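Long-range contacts in substrate binding periplasmic protein (Ralstonia solanacearum, PDB 3LOP), which probably serves as a periplasmic substrate-binding protein, with leucine held in its pocket, a task usually coupled to solute uptake in this family: residues 202-206 against 229-233; 105-109 against 122-126; 145-151 against 174-180; 132-136 against 224-228. One frame throughout, in Å; residues are numbered along the deposited sequence.

In the fold
Periplasmic binding proteins commonly hold their ligand on the loops that leave the carboxyl ends of parallel strands, and contacts 1 and 2 illustrate it. Contacts 1 and 2, with centres about 12 Å apart, both touch the bound leucine and meet through Ser230 CB and Tyr125 OH at 3.8 Å. Contact 3 lies in the same sheet as contact 1: Gly203 N to Leu147 O is 2.8 Å, and Thr205 N to Tyr178 OH 3.0 Å. Contact 4 packs helix 125-138, which begins in contact 2, on strand 224-227, which leads into contact 1; Leu228 CD2 lies 3.8 Å from Tyr125 CD1, and the Leu228 side chain about 6 Å from the leucine.

Contact 1: residues 202-206 against 229-233; sequences LGATA and SSIDP. With LEU (leucine), chain B.
In alpha/beta folds with a parallel sheet, ligand sites gather at the carboxyl ends of the strands, and here two such ends, those of neighbouring strands 199-203 and 224-227, build part of a leucine pocket. Residues 202-203 finish the first strand; Gly203 (phi/psi -98/69) centres an inverse gamma turn closed by a weak bond from Ala204 N to Leu202 O at 3.2 Å. Ala204 and Thr205 are extended, and Ala206 opens helix 206-218. Residues 229-232, with Ser230 at -76/-10 and Ile231 at -111/103, form the loop before helix 233-240, which Pro233 opens. The CA atoms of Thr205 and Ser230 lie 5.6 Å apart, those of Ala206 and Ile231 4.7 Å. Ser230 (chi1 p) points its CB toward the first segment, and its OG donates to Ala204 O at 2.7 Å, tying the two loops together. Ile231 (m, t) swings its tip inward: CD1 sits 3.7 Å from Leu202 CB, and CG1 is 3.3 Å from Ala204 O. Leu202 (m, t) also packs on Phe212. Thr205 (p) turns its CB away from the second segment, leaving CG2 3.6 Å from O of the ligand. Asp232 (t), at an N-cap position, uses OD1 to cap Gly234 N and OD2 to meet Arg285 N. Ser230 CB lies 3.8 Å from the ligand CB, and a water 2.9 Å from Ala206 N also lies 2.8 Å from Ser230 O and 2.6 Å from ligand O.

Contact 2: residues 105-109 against 122-126; sequences PATGA and KASYQ. With LEU (leucine), chain B.
Pro105 (phi/psi -55/138) starts a loop after strand 102-103; its O is linked through a water to Lys122 N, at 3.2 and 3.1 Å respectively. Ala106 turns (-76/33) so that its O accepts from the ligand N at 2.7 Å. Thr107 is extended, and its OG1 (chi1 t) accepts from Ala109 N at 3.1 Å, an ST turn, while also bonding Thr83 OG1. This loop belongs to the leucine pocket of a periplasmic binding protein, and Ala106, Lys122 and Tyr125 line a magnesium site as well. Gly108 (-101/24) comes nearest to the second segment, its CA 4.3 Å from Ser124 CA. Gly108 O accepts from Tyr125 N at 2.9 Å, almost linearly, at the first turn of helix 125-138, whose N-cap is Ser124. Gly108 CA lies over the Tyr125 ring face (chi1 m), 3.7 Å from its centroid, a CH-pi contact. Last, Ala109 N sits 3.5 Å from Tyr125 CD2, with its CB turned away.

Contact 3: residues 145-151 against 174-180; sequences GVLYQED and AMASYPR
A salt bridge joins Asp151 OD2 to Arg180 NE at 2.9 Å, nearly straight along the N-H. Asp151 (chi1 p) also accepts at OD1 from Gln149 NE2, 3.1 Å away, and Gln149 OE1 receives the Tyr178 hydroxyl, OH to OE1 2.7 Å. Back from this end, toward the N-termini, run the backbone bonds of parallel strands 145-149 and 174-178, whose axes approach to 4.6 Å at 14°: Val146 N to Ala174 O, Ala176 N to Val146 O, Tyr148 N to Ala176 O and Glu150 N to Tyr178 O, all 2.9 Å, with Tyr178 N to Tyr148 O at 3.2 Å. Gly145 thus pairs with Ala174, and Gln149 with Tyr178. On one face the Tyr148 ring (p) covers Ser177, CB 3.6 Å from its centroid, with the selenium of Met175, a selenomethionine, obliquely 5.0 Å from that centroid. On the other, Gln149 CA lies 3.9 Å from the Tyr178 ring centroid, and Leu147 CD1 4.0 Å from Tyr178 CD2. Helix 152-166 links the strands, completing a classic beta-alpha-beta crossover.

Contact 4: residues 132-136 against 224-228; sequences MITAL and QLLGL
Apolar contacts dominate where a helix lies on a sheet, and this pair follows the rule: no hydrogen bond crosses between the 132-136 part of helix 125-138 and strand 224-227. Their axes run nearly antiparallel, at 157°, and approach to 10.5 Å, so that side chains bridge the gap. Leu226 (chi1 p, chi2 t) lies at the centre of the packing. Its CD1 reaches Met132 CB at 3.7 Å, Leu136 CD1 at 3.7 Å and, more loosely, Ile133 CD1 at 4.4 Å. Met132 and Leu136, one helical turn apart with both CB atoms directed toward the strand, flank it; both take chi1 m and chi2 t. Met132, a selenomethionine, extends past Leu226 to bring CE within 3.3 Å of Gly227 O. At the far end Leu136 CD2 meets Gln224 CG at 4.5 Å. The polar end of Gln224 turns to its own side: NE2 donates to Leu225 O at 3.0 Å and bonds Gly247 O. Helix 125-138 thus lies over strands 199-203 and 224-227, Met132 touching Phe201 and also Ala251 of strand 249-252, with helix 152-166 beside Ile133.

Contact 1: residues 202-206 against 229-233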
loop_
_atom_site.group_PDB
_atom_site.type_symbol
_atom_site.label_atom_id
_atom_site.label_comp_id
_atom_site.label_asym_id
_atom_site.label_seq_id
_atom_site.Cartn_x
_atom_site.Cartn_y
_atom_site.Cartn_z
ATOM N N LEU A 202 -4.408 7.911 11.907
ATOM C CA LEU A 202 -4.713 6.487 11.862
ATOM C C LEU A 202 -3.586 5.630 11.292
ATOM O O LEU A 202 -3.385 5.573 10.078
ATOM C CB LEU A 202 -5.989 6.252 11.046
ATOM C CG LEU A 202 -7.200 7.128 11.383
ATOM C CD1 LEU A 202 -8.338 6.796 10.427
ATOM C CD2 LEU A 202 -7.628 6.910 12.834
ATOM N N GLY A 203 -2.848 4.977 12.184
ATOM C CA GLY A 203 -1.777 4.088 11.766
ATOM C C GLY A 203 -2.405 2.714 11.816
ATOM O O GLY A 203 -2.063 1.880 12.659
ATOM N N ALA A 204 -3.341 2.488 10.901
ATOM C CA ALA A 204 -4.095 1.248 10.860
ATOM C C ALA A 204 -4.403 0.765 9.455
ATOM O O ALA A 204 -4.064 1.412 8.463
ATOM C CB ALA A 204 -5.396 1.445 11.616
ATOM N N THR A 205 -5.053 -0.392 9.391
ATOM C CA THR A 205 -5.457 -0.979 8.126
ATOM C C THR A 205 -6.887 -0.538 7.825
ATOM O O THR A 205 -7.554 0.061 8.670
ATOM C CB THR A 205 -5.360 -2.513 8.174
ATOM O OG1 THR A 205 -6.070 -3.002 9.319
ATOM C CG2 THR A 205 -3.897 -2.942 8.267
ATOM N N ALA A 206 -7.352 -0.842 6.619
ATOM C CA ALA A 206 -8.673 -0.436 6.159
ATOM C C ALA A 206 -9.879 -0.667 7.067
ATOM O O ALA A 206 -10.579 0.288 7.415
ATOM C CB ALA A 206 -8.939 -1.052 4.788
ATOM N N SER A 229 -1.406 5.554 3.845
ATOM C CA SER A 229 -1.887 5.056 2.557
ATOM C C SER A 229 -2.339 3.599 2.626
ATOM O O SER A 229 -2.750 3.013 1.623
ATOM C CB SER A 229 -0.804 5.216 1.489
ATOM O OG SER A 229 0.345 4.457 1.811
ATOM N N SER A 230 -2.245 3.015 3.815
ATOM C CA SER A 230 -2.695 1.648 4.030
ATOM C C SER A 230 -4.222 1.691 4.099
ATOM O O SER A 230 -4.889 0.656 4.090
ATOM C CB SER A 230 -2.124 1.111 5.343
ATOM O OG SER A 230 -2.354 2.020 6.409
ATOM N N ILE A 231 -4.760 2.905 4.168
ATOM C CA ILE A 231 -6.200 3.125 4.241
ATOM C C ILE A 231 -6.718 3.764 2.951
ATOM O O ILE A 231 -6.551 4.961 2.729
ATOM C CB ILE A 231 -6.543 4.050 5.419
ATOM C CG1 ILE A 231 -6.017 3.438 6.720
ATOM C CG2 ILE A 231 -8.051 4.272 5.488
ATOM C CD1 ILE A 231 -5.976 4.405 7.886
ATOM N N ASP A 232 -7.344 2.958 2.102
ATOM C CA ASP A 232 -7.891 3.446 0.839
ATOM C C ASP A 232 -9.074 4.365 1.167
ATOM O O ASP A 232 -10.065 3.922 1.746
ATOM C CB ASP A 232 -8.363 2.253 0.004
ATOM C CG ASP A 232 -8.744 2.639 -1.408
ATOM O OD1 ASP A 232 -9.460 3.648 -1.577
ATOM O OD2 ASP A 232 -8.337 1.922 -2.347
ATOM N N PRO A 233 -8.986 5.656 0.802
ATOM C CA PRO A 233 -10.092 6.574 1.100
ATOM C C PRO A 233 -11.418 6.184 0.455
ATOM O O PRO A 233 -12.488 6.549 0.948
ATOM C CB PRO A 233 -9.567 7.922 0.605
ATOM C CG PRO A 233 -8.666 7.533 -0.523
ATOM C CD PRO A 233 -7.929 6.338 0.035
HETATM N N LEU B . 0.304 -3.488 4.089
HETATM C CA LEU B . -0.822 -3.174 5.013
HETATM C C LEU B . -1.983 -2.585 4.237
HETATM O O LEU B . -3.112 -2.642 4.763
HETATM C CB LEU B . -0.350 -2.180 6.059
HETATM C CG LEU B . 0.973 -2.715 6.594
HETATM C CD1 LEU B . 1.917 -1.621 6.825
HETATM C CD2 LEU B . 0.743 -3.492 7.827
HETATM O OXT LEU B . -1.744 -2.073 3.119
HETATM O O HOH W 1 -5.654 -1.987 4.553
#

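Contact 2: residues 105-109 against 122-126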
loop_
_atom_site.group_PDB
_atom_site.type_symbol
_atom_site.label_atom_id
_atom_site.label_comp_id
_atom_site.label_asym_id
_atom_site.label_seq_id
_atom_site.Cartn_x
_atom_site.Cartn_y
_atom_site.Cartn_z
ATOM N N PRO A 105 6.146 -4.085 -2.311
ATOM C CA PRO A 105 5.457 -4.580 -1.117
ATOM C C PRO A 105 4.386 -3.543 -0.769
ATOM O O PRO A 105 4.636 -2.337 -0.845
ATOM C CB PRO A 105 6.576 -4.661 -0.077
ATOM C CG PRO A 105 7.587 -3.642 -0.559
ATOM C CD PRO A 105 7.577 -3.858 -2.049
ATOM N N ALA A 106 3.197 -4.010 -0.406
ATOM C CA ALA A 106 2.082 -3.115 -0.103
ATOM C C ALA A 106 2.146 -2.418 1.254
ATOM O O ALA A 106 1.118 -2.152 1.878
ATOM C CB ALA A 106 0.767 -3.876 -0.240
ATOM N N THR A 107 3.358 -2.114 1.699
ATOM C CA THR A 107 3.582 -1.432 2.967
ATOM C C THR A 107 4.723 -0.443 2.774
ATOM O O THR A 107 5.681 -0.726 2.057
ATOM C CB THR A 107 3.956 -2.427 4.096
ATOM O OG1 THR A 107 4.692 -1.738 5.116
ATOM C CG2 THR A 107 4.793 -3.574 3.552
ATOM N N GLY A 108 4.611 0.722 3.405
ATOM C CA GLY A 108 5.652 1.726 3.286
ATOM C C GLY A 108 6.570 1.773 4.496
ATOM O O GLY A 108 7.193 2.796 4.771
ATOM N N ALA A 109 6.660 0.663 5.223
ATOM C CA ALA A 109 7.513 0.604 6.408
ATOM C C ALA A 109 8.956 0.974 6.077
ATOM O O ALA A 109 9.432 0.732 4.968
ATOM C CB ALA A 109 7.457 -0.788 7.021
ATOM N N LYS A 122 6.226 2.783 -3.741
ATOM C CA LYS A 122 5.624 3.991 -3.192
ATOM C C LYS A 122 6.417 4.700 -2.100
ATOM O O LYS A 122 7.202 4.082 -1.371
ATOM C CB LYS A 122 4.211 3.684 -2.690
ATOM C CG LYS A 122 4.134 2.799 -1.464
ATOM C CD LYS A 122 2.754 2.154 -1.381
ATOM C CE LYS A 122 2.548 1.391 -0.083
ATOM N NZ LYS A 122 2.119 2.295 1.024
ATOM N N ALA A 123 6.213 6.012 -2.014
ATOM C CA ALA A 123 6.862 6.829 -0.996
ATOM C C ALA A 123 6.534 6.169 0.340
ATOM O O ALA A 123 5.451 5.606 0.509
ATOM C CB ALA A 123 6.323 8.254 -1.043
ATOM N N SER A 124 7.471 6.252 1.280
ATOM C CA SER A 124 7.349 5.613 2.591
ATOM C C SER A 124 6.362 6.218 3.586
ATOM O O SER A 124 5.895 7.342 3.422
ATOM C CB SER A 124 8.720 5.580 3.258
ATOM O OG SER A 124 9.058 6.873 3.738
ATOM N N TYR A 125 6.069 5.455 4.637
ATOM C CA TYR A 125 5.173 5.921 5.688
ATOM C C TYR A 125 5.768 7.146 6.370
ATOM O O TYR A 125 5.043 8.070 6.740
ATOM C CB TYR A 125 4.945 4.847 6.758
ATOM C CG TYR A 125 4.086 3.680 6.336
ATOM C CD1 TYR A 125 3.107 3.822 5.355
ATOM C CD2 TYR A 125 4.210 2.445 6.970
ATOM C CE1 TYR A 125 2.269 2.760 5.016
ATOM C CE2 TYR A 125 3.381 1.381 6.643
ATOM C CZ TYR A 125 2.413 1.545 5.665
ATOM O OH TYR A 125 1.592 0.500 5.326
ATOM N N GLN A 126 7.087 7.153 6.546
ATOM C CA GLN A 126 7.732 8.291 7.192
ATOM C C GLN A 126 7.551 9.552 6.355
ATOM O O GLN A 126 7.345 10.634 6.897
ATOM C CB GLN A 126 9.220 8.020 7.415
ATOM C CG GLN A 126 9.901 9.053 8.318
ATOM C CD GLN A 126 9.260 9.140 9.695
ATOM O OE1 GLN A 126 9.166 8.143 10.413
ATOM N NE2 GLN A 126 8.816 10.337 10.070
HETATM N N LEU B . 0.304 -3.488 4.089
HETATM C CA LEU B . -0.822 -3.174 5.013
HETATM C C LEU B . -1.983 -2.585 4.237
HETATM O O LEU B . -3.112 -2.642 4.763
HETATM C CB LEU B . -0.350 -2.180 6.059
HETATM C CG LEU B . 0.973 -2.715 6.594
HETATM C CD1 LEU B . 1.917 -1.621 6.825
HETATM C CD2 LEU B . 0.743 -3.492 7.827
HETATM O OXT LEU B . -1.744 -2.073 3.119
HETATM O O HOH W 2 5.663 -0.111 -2.899
HETATM O O HOH W 3 8.701 4.574 6.498
#

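Contact 3: residues 145-151 against 174-180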
loop_
_atom_site.group_PDB
_atom_site.type_symbol
_atom_site.label_atom_id
_atom_site.label_comp_id
_atom_site.label_asym_id
_atom_site.label_seq_id
_atom_site.Cartn_x
_atom_site.Cartn_y
_atom_site.Cartn_z
ATOM N N GLY A 145 -3.743 12.782 18.540
ATOM C CA GLY A 145 -3.952 11.448 19.068
ATOM C C GLY A 145 -3.600 10.461 17.972
ATOM O O GLY A 145 -3.590 10.819 16.793
ATOM N N VAL A 146 -3.293 9.223 18.340
ATOM C CA VAL A 146 -2.938 8.227 17.341
ATOM C C VAL A 146 -3.587 6.874 17.597
ATOM O O VAL A 146 -3.543 6.359 18.714
ATOM C CB VAL A 146 -1.403 8.002 17.291
ATOM C CG1 VAL A 146 -1.062 6.986 16.205
ATOM C CG2 VAL A 146 -0.680 9.322 17.038
ATOM N N LEU A 147 -4.207 6.319 16.560
ATOM C CA LEU A 147 -4.800 4.987 16.630
ATOM C C LEU A 147 -3.724 4.131 15.976
ATOM O O LEU A 147 -3.305 4.431 14.858
ATOM C CB LEU A 147 -6.073 4.897 15.789
ATOM C CG LEU A 147 -6.582 3.457 15.610
ATOM C CD1 LEU A 147 -7.146 2.947 16.928
ATOM C CD2 LEU A 147 -7.639 3.400 14.522
ATOM N N TYR A 148 -3.260 3.086 16.653
ATOM C CA TYR A 148 -2.221 2.248 16.064
ATOM C C TYR A 148 -2.463 0.755 16.206
ATOM O O TYR A 148 -3.007 0.289 17.208
ATOM C CB TYR A 148 -0.849 2.590 16.658
ATOM C CG TYR A 148 -0.682 2.238 18.121
ATOM C CD1 TYR A 148 -1.187 3.067 19.122
ATOM C CD2 TYR A 148 -0.006 1.081 18.504
ATOM C CE1 TYR A 148 -1.018 2.753 20.471
ATOM C CE2 TYR A 148 0.167 0.757 19.849
ATOM C CZ TYR A 148 -0.342 1.598 20.825
ATOM O OH TYR A 148 -0.170 1.288 22.155
ATOM N N GLN A 149 -2.053 0.006 15.189
ATOM C CA GLN A 149 -2.202 -1.441 15.209
ATOM C C GLN A 149 -1.154 -2.005 16.166
ATOM O O GLN A 149 -0.009 -1.555 16.185
ATOM C CB GLN A 149 -2.014 -2.002 13.798
ATOM C CG GLN A 149 -2.230 -3.505 13.678
ATOM C CD GLN A 149 -2.425 -3.937 12.240
ATOM O OE1 GLN A 149 -3.516 -3.806 11.685
ATOM N NE2 GLN A 149 -1.363 -4.436 11.621
ATOM N N GLU A 150 -1.552 -2.993 16.960
ATOM C CA GLU A 150 -0.651 -3.585 17.941
ATOM C C GLU A 150 0.351 -4.567 17.339
ATOM O O GLU A 150 0.325 -5.766 17.629
ATOM C CB GLU A 150 -1.467 -4.259 19.044
ATOM C CG GLU A 150 -0.658 -4.620 20.274
ATOM C CD GLU A 150 -1.536 -4.886 21.477
ATOM O OE1 GLU A 150 -2.449 -5.734 21.373
ATOM O OE2 GLU A 150 -1.316 -4.243 22.527
ATOM N N ASP A 151 1.231 -4.034 16.496
ATOM C CA ASP A 151 2.274 -4.811 15.838
ATOM C C ASP A 151 3.226 -3.857 15.115
ATOM O O ASP A 151 3.223 -2.653 15.386
ATOM C CB ASP A 151 1.662 -5.835 14.865
ATOM C CG ASP A 151 1.274 -5.234 13.528
ATOM O OD1 ASP A 151 1.079 -4.003 13.446
ATOM O OD2 ASP A 151 1.151 -6.012 12.555
ATOM N N ALA A 174 -2.296 11.517 23.008
ATOM C CA ALA A 174 -2.942 10.276 23.408
ATOM C C ALA A 174 -2.797 9.237 22.313
ATOM O O ALA A 174 -2.728 9.575 21.134
ATOM C CB ALA A 174 -4.421 10.527 23.691
HETATM N N MSE A 175 -2.734 7.970 22.708
HETATM C CA MSE A 175 -2.628 6.891 21.743
HETATM C C MSE A 175 -3.463 5.711 22.213
HETATM O O MSE A 175 -3.662 5.510 23.414
HETATM C CB MSE A 175 -1.165 6.470 21.543
HETATM C CG MSE A 175 -0.448 5.992 22.791
HETATM SE SE MSE A 175 1.382 5.466 22.407
HETATM C CE MSE A 175 2.170 7.222 22.287
ATOM N N ALA A 176 -3.970 4.948 21.255
ATOM C CA ALA A 176 -4.799 3.786 21.547
ATOM C C ALA A 176 -4.560 2.745 20.465
ATOM O O ALA A 176 -4.434 3.077 19.287
ATOM C CB ALA A 176 -6.266 4.184 21.580
ATOM N N SER A 177 -4.518 1.480 20.871
ATOM C CA SER A 177 -4.259 0.393 19.939
ATOM C C SER A 177 -5.445 -0.527 19.686
ATOM O O SER A 177 -6.486 -0.423 20.329
ATOM C CB SER A 177 -3.098 -0.450 20.463
ATOM O OG SER A 177 -3.471 -1.121 21.656
ATOM N N TYR A 178 -5.262 -1.428 18.725
ATOM C CA TYR A 178 -6.259 -2.432 18.377
ATOM C C TYR A 178 -5.447 -3.619 17.851
ATOM O O TYR A 178 -4.350 -3.439 17.325
ATOM C CB TYR A 178 -7.229 -1.903 17.312
ATOM C CG TYR A 178 -6.640 -1.801 15.928
ATOM C CD1 TYR A 178 -6.600 -2.913 15.084
ATOM C CD2 TYR A 178 -6.084 -0.609 15.477
ATOM C CE1 TYR A 178 -6.011 -2.837 13.826
ATOM C CE2 TYR A 178 -5.494 -0.525 14.220
ATOM C CZ TYR A 178 -5.459 -1.642 13.403
ATOM O OH TYR A 178 -4.859 -1.571 12.170
ATOM N N PRO A 179 -5.967 -4.848 17.998
ATOM C CA PRO A 179 -5.283 -6.070 17.544
ATOM C C PRO A 179 -5.198 -6.242 16.030
ATOM O O PRO A 179 -6.171 -6.002 15.319
ATOM C CB PRO A 179 -6.106 -7.189 18.188
ATOM C CG PRO A 179 -6.811 -6.511 19.334
ATOM C CD PRO A 179 -7.182 -5.186 18.755
ATOM N N ARG A 180 -4.037 -6.673 15.540
ATOM C CA ARG A 180 -3.864 -6.879 14.105
ATOM C C ARG A 180 -4.818 -7.966 13.618
ATOM O O ARG A 180 -5.193 -8.868 14.371
ATOM C CB ARG A 180 -2.417 -7.276 13.774
ATOM C CG ARG A 180 -2.110 -8.768 13.927
ATOM C CD ARG A 180 -0.628 -9.059 13.725
ATOM N NE ARG A 180 -0.130 -8.587 12.434
ATOM C CZ ARG A 180 -0.281 -9.230 11.280
ATOM N NH1 ARG A 180 -0.919 -10.394 11.233
ATOM N NH2 ARG A 180 0.207 -8.704 10.166
HETATM O O HOH W 4 -1.878 -7.476 17.312
HETATM O O HOH W 5 -4.855 -3.605 21.031
HETATM O O HOH W 6 -2.451 -1.549 24.132
HETATM O O HOH W 7 1.540 -6.012 9.959
#

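Contact 4: residues 132-136 against 224-228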
loop_
_atom_site.group_PDB
_atom_site.type_symbol
_atom_site.label_atom_id
_atom_site.label_comp_id
_atom_site.label_asym_id
_atom_site.label_seq_id
_atom_site.Cartn_x
_atom_site.Cartn_y
_atom_site.Cartn_z
HETATM N N MSE A 132 2.123 15.080 6.355
HETATM C CA MSE A 132 0.835 15.319 7.008
HETATM C C MSE A 132 0.936 15.969 8.383
HETATM O O MSE A 132 0.189 16.899 8.690
HETATM C CB MSE A 132 0.048 14.012 7.148
HETATM C CG MSE A 132 -0.535 13.485 5.854
HETATM SE SE MSE A 132 -1.660 11.939 6.157
HETATM C CE MSE A 132 -0.309 10.563 6.050
ATOM N N ILE A 133 1.840 15.470 9.217
ATOM C CA ILE A 133 1.992 16.020 10.555
ATOM C C ILE A 133 2.540 17.443 10.510
ATOM O O ILE A 133 2.069 18.317 11.236
ATOM C CB ILE A 133 2.903 15.119 11.426
ATOM C CG1 ILE A 133 2.258 13.738 11.584
ATOM C CG2 ILE A 133 3.117 15.750 12.796
ATOM C CD1 ILE A 133 0.897 13.765 12.258
ATOM N N THR A 134 3.520 17.687 9.647
ATOM C CA THR A 134 4.085 19.027 9.543
ATOM C C THR A 134 3.014 20.013 9.084
ATOM O O THR A 134 3.001 21.169 9.509
ATOM C CB THR A 134 5.277 19.060 8.570
ATOM O OG1 THR A 134 6.320 18.223 9.077
ATOM C CG2 THR A 134 5.810 20.477 8.421
ATOM N N ALA A 135 2.113 19.553 8.221
ATOM C CA ALA A 135 1.032 20.405 7.737
ATOM C C ALA A 135 0.132 20.796 8.908
ATOM O O ALA A 135 -0.291 21.949 9.014
ATOM C CB ALA A 135 0.223 19.676 6.669
ATOM N N LEU A 136 -0.152 19.837 9.787
ATOM C CA LEU A 136 -0.996 20.094 10.954
ATOM C C LEU A 136 -0.335 21.095 11.891
ATOM O O LEU A 136 -0.964 22.057 12.336
ATOM C CB LEU A 136 -1.266 18.799 11.725
ATOM C CG LEU A 136 -2.228 17.761 11.135
ATOM C CD1 LEU A 136 -2.190 16.508 11.990
ATOM C CD2 LEU A 136 -3.636 18.321 11.080
ATOM N N GLN A 224 -9.906 16.293 13.558
ATOM C CA GLN A 224 -9.596 16.192 12.135
ATOM C C GLN A 224 -8.993 14.798 11.991
ATOM O O GLN A 224 -8.171 14.391 12.809
ATOM C CB GLN A 224 -8.557 17.249 11.750
ATOM C CG GLN A 224 -7.882 17.024 10.401
ATOM C CD GLN A 224 -8.843 17.154 9.241
ATOM O OE1 GLN A 224 -9.553 18.155 9.126
ATOM N NE2 GLN A 224 -8.871 16.148 8.368
ATOM N N LEU A 225 -9.398 14.066 10.961
ATOM C CA LEU A 225 -8.885 12.721 10.763
ATOM C C LEU A 225 -7.921 12.639 9.590
ATOM O O LEU A 225 -8.102 13.305 8.570
ATOM C CB LEU A 225 -10.050 11.750 10.549
ATOM C CG LEU A 225 -11.065 11.700 11.696
ATOM C CD1 LEU A 225 -12.311 10.948 11.253
ATOM C CD2 LEU A 225 -10.434 11.047 12.921
ATOM N N LEU A 226 -6.886 11.823 9.753
ATOM C CA LEU A 226 -5.892 11.614 8.710
ATOM C C LEU A 226 -5.268 10.245 8.936
ATOM O O LEU A 226 -5.357 9.699 10.033
ATOM C CB LEU A 226 -4.813 12.707 8.745
ATOM C CG LEU A 226 -3.978 12.902 10.012
ATOM C CD1 LEU A 226 -2.708 13.661 9.655
ATOM C CD2 LEU A 226 -4.779 13.653 11.066
ATOM N N GLY A 227 -4.643 9.686 7.907
ATOM C CA GLY A 227 -4.048 8.372 8.066
ATOM C C GLY A 227 -3.128 7.954 6.941
ATOM O O GLY A 227 -3.002 8.645 5.929
ATOM N N LEU A 228 -2.485 6.806 7.132
ATOM C CA LEU A 228 -1.546 6.251 6.161
ATOM C C LEU A 228 -2.212 5.723 4.892
ATOM O O LEU A 228 -3.414 5.458 4.870
ATOM C CB LEU A 228 -0.745 5.120 6.808
ATOM C CG LEU A 228 0.197 5.511 7.948
ATOM C CD1 LEU A 228 0.785 4.255 8.582
ATOM C CD2 LEU A 228 1.295 6.416 7.420
#